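Local coordinates for methyltransferase-like protein 5 (Pyrococcus horikoshii, PDB 1WY7) that probably transfers methyl groups from S-adenosylmethionine, perhaps to RNA, and carries the product S-adenosyl-L-homocysteine in its pocket, at residues R4-L15 against R29-W40. Numbering follows the deposited sequence.
Sequences RKKELAIALSKL and RTPGNAASELLW. With SAH (S-adenosyl-L-homocysteine), chain E.
Lys5 lays its CB over one face of the Trp40 indole, 4.0 Å from the centre of the six-membered ring and shifted toward its rim, a CH-pi contact. Trp40 reaches out to Lys5 because CG stands anti to its backbone N (chi1 -159°). At the ring edge, near its plane, Leu8 brings CD2 to 4.2 Å from Trp40 CE3, and the same methyl group also touches CB of Leu39.

The second flat group, the Arg29 guanidinium, lies among the backbone carbonyls of Leu12, Ser13 and Leu15. Leu12 O lies in its plane at the edge, 2.6 Å from Arg29 NH1, while Leu15 O approaches obliquely to 2.9 Å from Arg29 NH2. That NH2 donates a bent hydrogen bond to Ser13 O (3.2 Å, 137° at the hydrogen), arriving from above the carbonyl plane. A kink at chi3 turns the arginine's end toward these oxygens. With an alanine in place of Arg29, the carbonyls of Leu12, Ser13 and Leu15 would probably be left without the cationic group they converge on. A water bonded to Thr30 O, and weakly to Leu12 O, adds a further bridge.

Between these ends, Leu12 is a knob in a hole formed by Gly32, Ala35, Ser36 and Leu39, its CD1 3.7 Å from Ala35 CB. Bare Gly32 lets the backbones close up, with its CA 4.3 Å from that of Ala9; the helix axes approach to 8.0 Å, crossing at 129°. Nearby, Arg29 and Thr30 belong to the S-adenosyl-L-homocysteine pocket, which Glu79 and Asp105 help complete. The arrangement is an N-terminal helix packed on the helix that precedes the first strand of a Rossmann-like, seven-stranded methyltransferase fold.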
loop_
_atom_site.group_PDB
_atom_site.type_symbol
_atom_site.label_atom_id
_atom_site.label_comp_id
_atom_site.label_asym_id
_atom_site.label_seq_id
_atom_site.Cartn_x
_atom_site.Cartn_y
_atom_site.Cartn_z
ATOM N N ARG A 4 -0.028 -0.665 15.861
ATOM C CA ARG A 4 -1.175 -1.609 15.792
ATOM C C ARG A 4 -2.461 -0.913 16.213
ATOM O O ARG A 4 -3.537 -1.515 16.188
ATOM C CB ARG A 4 -0.930 -2.802 16.712
ATOM C CG ARG A 4 -1.076 -4.131 16.018
ATOM C CD ARG A 4 -1.592 -5.231 16.943
ATOM N NE ARG A 4 -2.974 -5.000 17.367
ATOM C CZ ARG A 4 -3.327 -4.352 18.475
ATOM N NH1 ARG A 4 -2.399 -3.862 19.290
ATOM N NH2 ARG A 4 -4.613 -4.185 18.767
ATOM N N LYS A 5 -2.334 0.356 16.604
ATOM C CA LYS A 5 -3.462 1.164 17.051
ATOM C C LYS A 5 -4.780 0.672 16.479
ATOM O O LYS A 5 -5.044 0.812 15.282
ATOM C CB LYS A 5 -3.265 2.617 16.644
ATOM C CG LYS A 5 -3.977 3.606 17.540
ATOM C CD LYS A 5 -3.251 3.716 18.869
ATOM C CE LYS A 5 -3.694 4.935 19.650
ATOM N NZ LYS A 5 -2.752 5.225 20.767
ATOM N N LYS A 6 -5.593 0.078 17.344
ATOM C CA LYS A 6 -6.901 -0.422 16.948
ATOM C C LYS A 6 -7.827 0.750 16.620
ATOM O O LYS A 6 -8.800 0.587 15.883
ATOM C CB LYS A 6 -7.515 -1.286 18.057
ATOM C CG LYS A 6 -8.933 -1.747 17.734
ATOM C CD LYS A 6 -9.492 -2.738 18.749
ATOM C CE LYS A 6 -8.878 -4.130 18.587
ATOM N NZ LYS A 6 -9.496 -5.137 19.513
ATOM N N GLU A 7 -7.530 1.929 17.168
ATOM C CA GLU A 7 -8.336 3.118 16.887
ATOM C C GLU A 7 -8.180 3.477 15.412
ATOM O O GLU A 7 -9.149 3.821 14.731
ATOM C CB GLU A 7 -7.881 4.312 17.735
ATOM C CG GLU A 7 -8.509 4.379 19.116
ATOM C CD GLU A 7 -7.473 4.382 20.225
ATOM O OE1 GLU A 7 -6.579 3.504 20.201
ATOM O OE2 GLU A 7 -7.558 5.251 21.123
ATOM N N LEU A 8 -6.943 3.395 14.930
ATOM C CA LEU A 8 -6.639 3.707 13.544
ATOM C C LEU A 8 -7.352 2.708 12.627
ATOM O O LEU A 8 -7.966 3.093 11.627
ATOM C CB LEU A 8 -5.120 3.668 13.321
ATOM C CG LEU A 8 -4.570 3.937 11.911
ATOM C CD1 LEU A 8 -5.087 5.259 11.377
ATOM C CD2 LEU A 8 -3.055 3.960 11.973
ATOM N N ALA A 9 -7.282 1.431 12.987
ATOM C CA ALA A 9 -7.922 0.384 12.198
ATOM C C ALA A 9 -9.415 0.657 12.087
ATOM O O ALA A 9 -10.002 0.523 11.012
ATOM C CB ALA A 9 -7.676 -0.981 12.834
ATOM N N ILE A 10 -10.020 1.042 13.207
ATOM C CA ILE A 10 -11.450 1.344 13.261
ATOM C C ILE A 10 -11.788 2.510 12.340
ATOM O O ILE A 10 -12.738 2.461 11.553
ATOM C CB ILE A 10 -11.871 1.715 14.713
ATOM C CG1 ILE A 10 -11.826 0.467 15.600
ATOM C CG2 ILE A 10 -13.259 2.347 14.729
ATOM C CD1 ILE A 10 -12.117 0.751 17.078
ATOM N N ALA A 11 -11.009 3.572 12.455
ATOM C CA ALA A 11 -11.233 4.746 11.631
ATOM C C ALA A 11 -11.035 4.431 10.143
ATOM O O ALA A 11 -11.776 4.940 9.288
ATOM C CB ALA A 11 -10.304 5.872 12.062
ATOM N N LEU A 12 -10.050 3.590 9.832
ATOM C CA LEU A 12 -9.783 3.227 8.441
ATOM C C LEU A 12 -10.910 2.386 7.853
ATOM O O LEU A 12 -11.197 2.486 6.666
ATOM C CB LEU A 12 -8.452 2.462 8.315
ATOM C CG LEU A 12 -7.195 3.281 8.618
ATOM C CD1 LEU A 12 -5.964 2.422 8.474
ATOM C CD2 LEU A 12 -7.141 4.488 7.690
ATOM N N SER A 13 -11.555 1.576 8.691
ATOM C CA SER A 13 -12.641 0.709 8.235
ATOM C C SER A 13 -13.906 1.479 7.868
ATOM O O SER A 13 -14.804 0.939 7.217
ATOM C CB SER A 13 -12.979 -0.320 9.312
ATOM O OG SER A 13 -13.540 0.316 10.452
ATOM N N LYS A 14 -13.974 2.738 8.281
ATOM C CA LYS A 14 -15.135 3.571 7.993
ATOM C C LYS A 14 -15.130 4.208 6.608
ATOM O O LYS A 14 -16.133 4.785 6.188
ATOM C CB LYS A 14 -15.268 4.658 9.055
ATOM C CG LYS A 14 -15.640 4.101 10.414
ATOM C CD LYS A 14 -15.628 5.174 11.479
ATOM C CE LYS A 14 -16.094 4.605 12.807
ATOM N NZ LYS A 14 -16.100 5.654 13.863
ATOM N N LEU A 15 -14.011 4.100 5.896
ATOM C CA LEU A 15 -13.898 4.658 4.547
ATOM C C LEU A 15 -14.723 3.856 3.547
ATOM O O LEU A 15 -14.955 2.663 3.733
ATOM C CB LEU A 15 -12.435 4.664 4.082
ATOM C CG LEU A 15 -11.428 5.560 4.816
ATOM C CD1 LEU A 15 -10.058 5.463 4.139
ATOM C CD2 LEU A 15 -11.913 6.999 4.790
ATOM N N ARG A 29 -10.265 -3.233 -0.790
ATOM C CA ARG A 29 -9.710 -2.221 0.104
ATOM C C ARG A 29 -8.764 -2.880 1.104
ATOM O O ARG A 29 -9.018 -3.999 1.553
ATOM C CB ARG A 29 -10.841 -1.527 0.859
ATOM C CG ARG A 29 -11.681 -2.508 1.670
ATOM C CD ARG A 29 -12.713 -1.791 2.495
ATOM N NE ARG A 29 -12.094 -0.757 3.314
ATOM C CZ ARG A 29 -12.769 0.057 4.118
ATOM N NH1 ARG A 29 -12.125 0.974 4.824
ATOM N NH2 ARG A 29 -14.087 -0.053 4.222
ATOM N N THR A 30 -7.678 -2.199 1.456
ATOM C CA THR A 30 -6.741 -2.772 2.422
ATOM C C THR A 30 -7.466 -2.892 3.760
ATOM O O THR A 30 -7.940 -1.895 4.296
ATOM C CB THR A 30 -5.492 -1.886 2.639
ATOM O OG1 THR A 30 -4.860 -1.609 1.380
ATOM C CG2 THR A 30 -4.492 -2.605 3.542
ATOM N N PRO A 31 -7.572 -4.112 4.307
ATOM C CA PRO A 31 -8.260 -4.290 5.592
ATOM C C PRO A 31 -7.657 -3.385 6.674
ATOM O O PRO A 31 -6.441 -3.191 6.736
ATOM C CB PRO A 31 -8.065 -5.780 5.876
ATOM C CG PRO A 31 -8.073 -6.375 4.496
ATOM C CD PRO A 31 -7.169 -5.411 3.742
ATOM N N GLY A 32 -8.516 -2.828 7.519
ATOM C CA GLY A 32 -8.058 -1.929 8.568
ATOM C C GLY A 32 -6.936 -2.435 9.460
ATOM O O GLY A 32 -6.023 -1.696 9.801
ATOM N N ASN A 33 -6.991 -3.698 9.845
ATOM C CA ASN A 33 -5.956 -4.237 10.718
ATOM C C ASN A 33 -4.584 -4.250 10.051
ATOM O O ASN A 33 -3.610 -3.752 10.618
ATOM C CB ASN A 33 -6.333 -5.643 11.202
ATOM C CG ASN A 33 -6.173 -6.709 10.127
ATOM O OD1 ASN A 33 -6.728 -6.601 9.025
ATOM N ND2 ASN A 33 -5.414 -7.761 10.452
ATOM N N ALA A 34 -4.503 -4.807 8.848
ATOM C CA ALA A 34 -3.231 -4.861 8.135
ATOM C C ALA A 34 -2.746 -3.444 7.847
ATOM O O ALA A 34 -1.565 -3.133 8.036
ATOM C CB ALA A 34 -3.386 -5.647 6.824
ATOM N N ALA A 35 -3.662 -2.588 7.395
ATOM C CA ALA A 35 -3.329 -1.199 7.092
ATOM C C ALA A 35 -2.749 -0.508 8.323
ATOM O O ALA A 35 -1.746 0.212 8.230
ATOM C CB ALA A 35 -4.567 -0.466 6.628
ATOM N N SER A 36 -3.401 -0.718 9.469
ATOM C CA SER A 36 -2.967 -0.157 10.755
ATOM C C SER A 36 -1.566 -0.624 11.100
ATOM O O SER A 36 -0.743 0.168 11.530
ATOM C CB SER A 36 -3.880 -0.606 11.906
ATOM O OG SER A 36 -5.162 -0.046 11.764
ATOM N N GLU A 37 -1.307 -1.919 10.944
ATOM C CA GLU A 37 0.007 -2.484 11.238
ATOM C C GLU A 37 1.098 -1.830 10.402
ATOM O O GLU A 37 2.119 -1.377 10.922
ATOM C CB GLU A 37 0.030 -3.984 10.945
ATOM C CG GLU A 37 -0.691 -4.855 11.961
ATOM C CD GLU A 37 0.075 -5.025 13.280
ATOM O OE1 GLU A 37 -0.375 -5.844 14.106
ATOM O OE2 GLU A 37 1.115 -4.359 13.501
ATOM N N LEU A 38 0.880 -1.791 9.094
ATOM C CA LEU A 38 1.876 -1.224 8.202
ATOM C C LEU A 38 2.150 0.235 8.543
ATOM O O LEU A 38 3.307 0.632 8.660
ATOM C CB LEU A 38 1.418 -1.365 6.736
ATOM C CG LEU A 38 2.315 -0.768 5.636
ATOM C CD1 LEU A 38 1.955 -1.371 4.273
ATOM C CD2 LEU A 38 2.163 0.758 5.612
ATOM N N LEU A 39 1.082 1.019 8.704
ATOM C CA LEU A 39 1.195 2.446 9.002
ATOM C C LEU A 39 1.797 2.759 10.367
ATOM O O LEU A 39 2.614 3.670 10.495
ATOM C CB LEU A 39 -0.180 3.112 8.882
ATOM C CG LEU A 39 -0.730 3.269 7.462
ATOM C CD1 LEU A 39 -2.211 3.573 7.514
ATOM C CD2 LEU A 39 0.018 4.382 6.749
ATOM N N TRP A 40 1.393 2.013 11.388
ATOM C CA TRP A 40 1.925 2.256 12.717
ATOM C C TRP A 40 3.411 1.958 12.729
ATOM O O TRP A 40 4.190 2.700 13.308
ATOM C CB TRP A 40 1.222 1.393 13.758
ATOM C CG TRP A 40 1.393 1.977 15.102
ATOM C CD1 TRP A 40 2.249 1.560 16.082
ATOM C CD2 TRP A 40 0.765 3.167 15.590
ATOM N NE1 TRP A 40 2.195 2.424 17.152
ATOM C CE2 TRP A 40 1.293 3.420 16.877
ATOM C CE3 TRP A 40 -0.192 4.048 15.063
ATOM C CZ2 TRP A 40 0.897 4.517 17.645
ATOM C CZ3 TRP A 40 -0.588 5.139 15.823
ATOM C CH2 TRP A 40 -0.042 5.365 17.103
HETATM N N SAH E . -8.007 -0.139 -1.524
HETATM C CA SAH E . -6.607 -0.518 -1.245
HETATM C CB SAH E . -5.938 -0.820 -2.595
HETATM C CG SAH E . -6.148 -2.271 -2.842
HETATM S SD SAH E . -5.606 -3.126 -4.334
HETATM C C SAH E . -5.997 0.611 -0.458
HETATM O O SAH E . -6.777 1.405 0.153
HETATM O OXT SAH E . -4.722 0.651 -0.502
HETATM C "C5'" SAH E . -4.409 -2.074 -5.127
HETATM C "C4'" SAH E . -4.825 -1.239 -6.348
HETATM O "O4'" SAH E . -3.868 -1.449 -7.416
HETATM C "C3'" SAH E . -6.146 -1.617 -7.022
HETATM O "O3'" SAH E . -7.059 -0.592 -6.580
HETATM C "C2'" SAH E . -5.911 -1.478 -8.535
HETATM O "O2'" SAH E . -6.821 -0.790 -9.363
HETATM C "C1'" SAH E . -4.462 -0.965 -8.597
HETATM N N9 SAH E . -3.697 -1.450 -9.737
HETATM C C8 SAH E . -3.667 -2.695 -10.339
HETATM N N7 SAH E . -2.833 -2.779 -11.345
HETATM C C5 SAH E . -2.267 -1.511 -11.422
HETATM C C6 SAH E . -1.287 -0.928 -12.271
HETATM N N6 SAH E . -0.688 -1.629 -13.258
HETATM N N1 SAH E . -0.928 0.388 -12.096
HETATM C C2 SAH E . -1.524 1.084 -11.100
HETATM N N3 SAH E . -2.461 0.646 -10.227
HETATM C C4 SAH E . -2.794 -0.678 -10.439
HETATM O O HOH W 1 -10.124 -0.621 5.846
#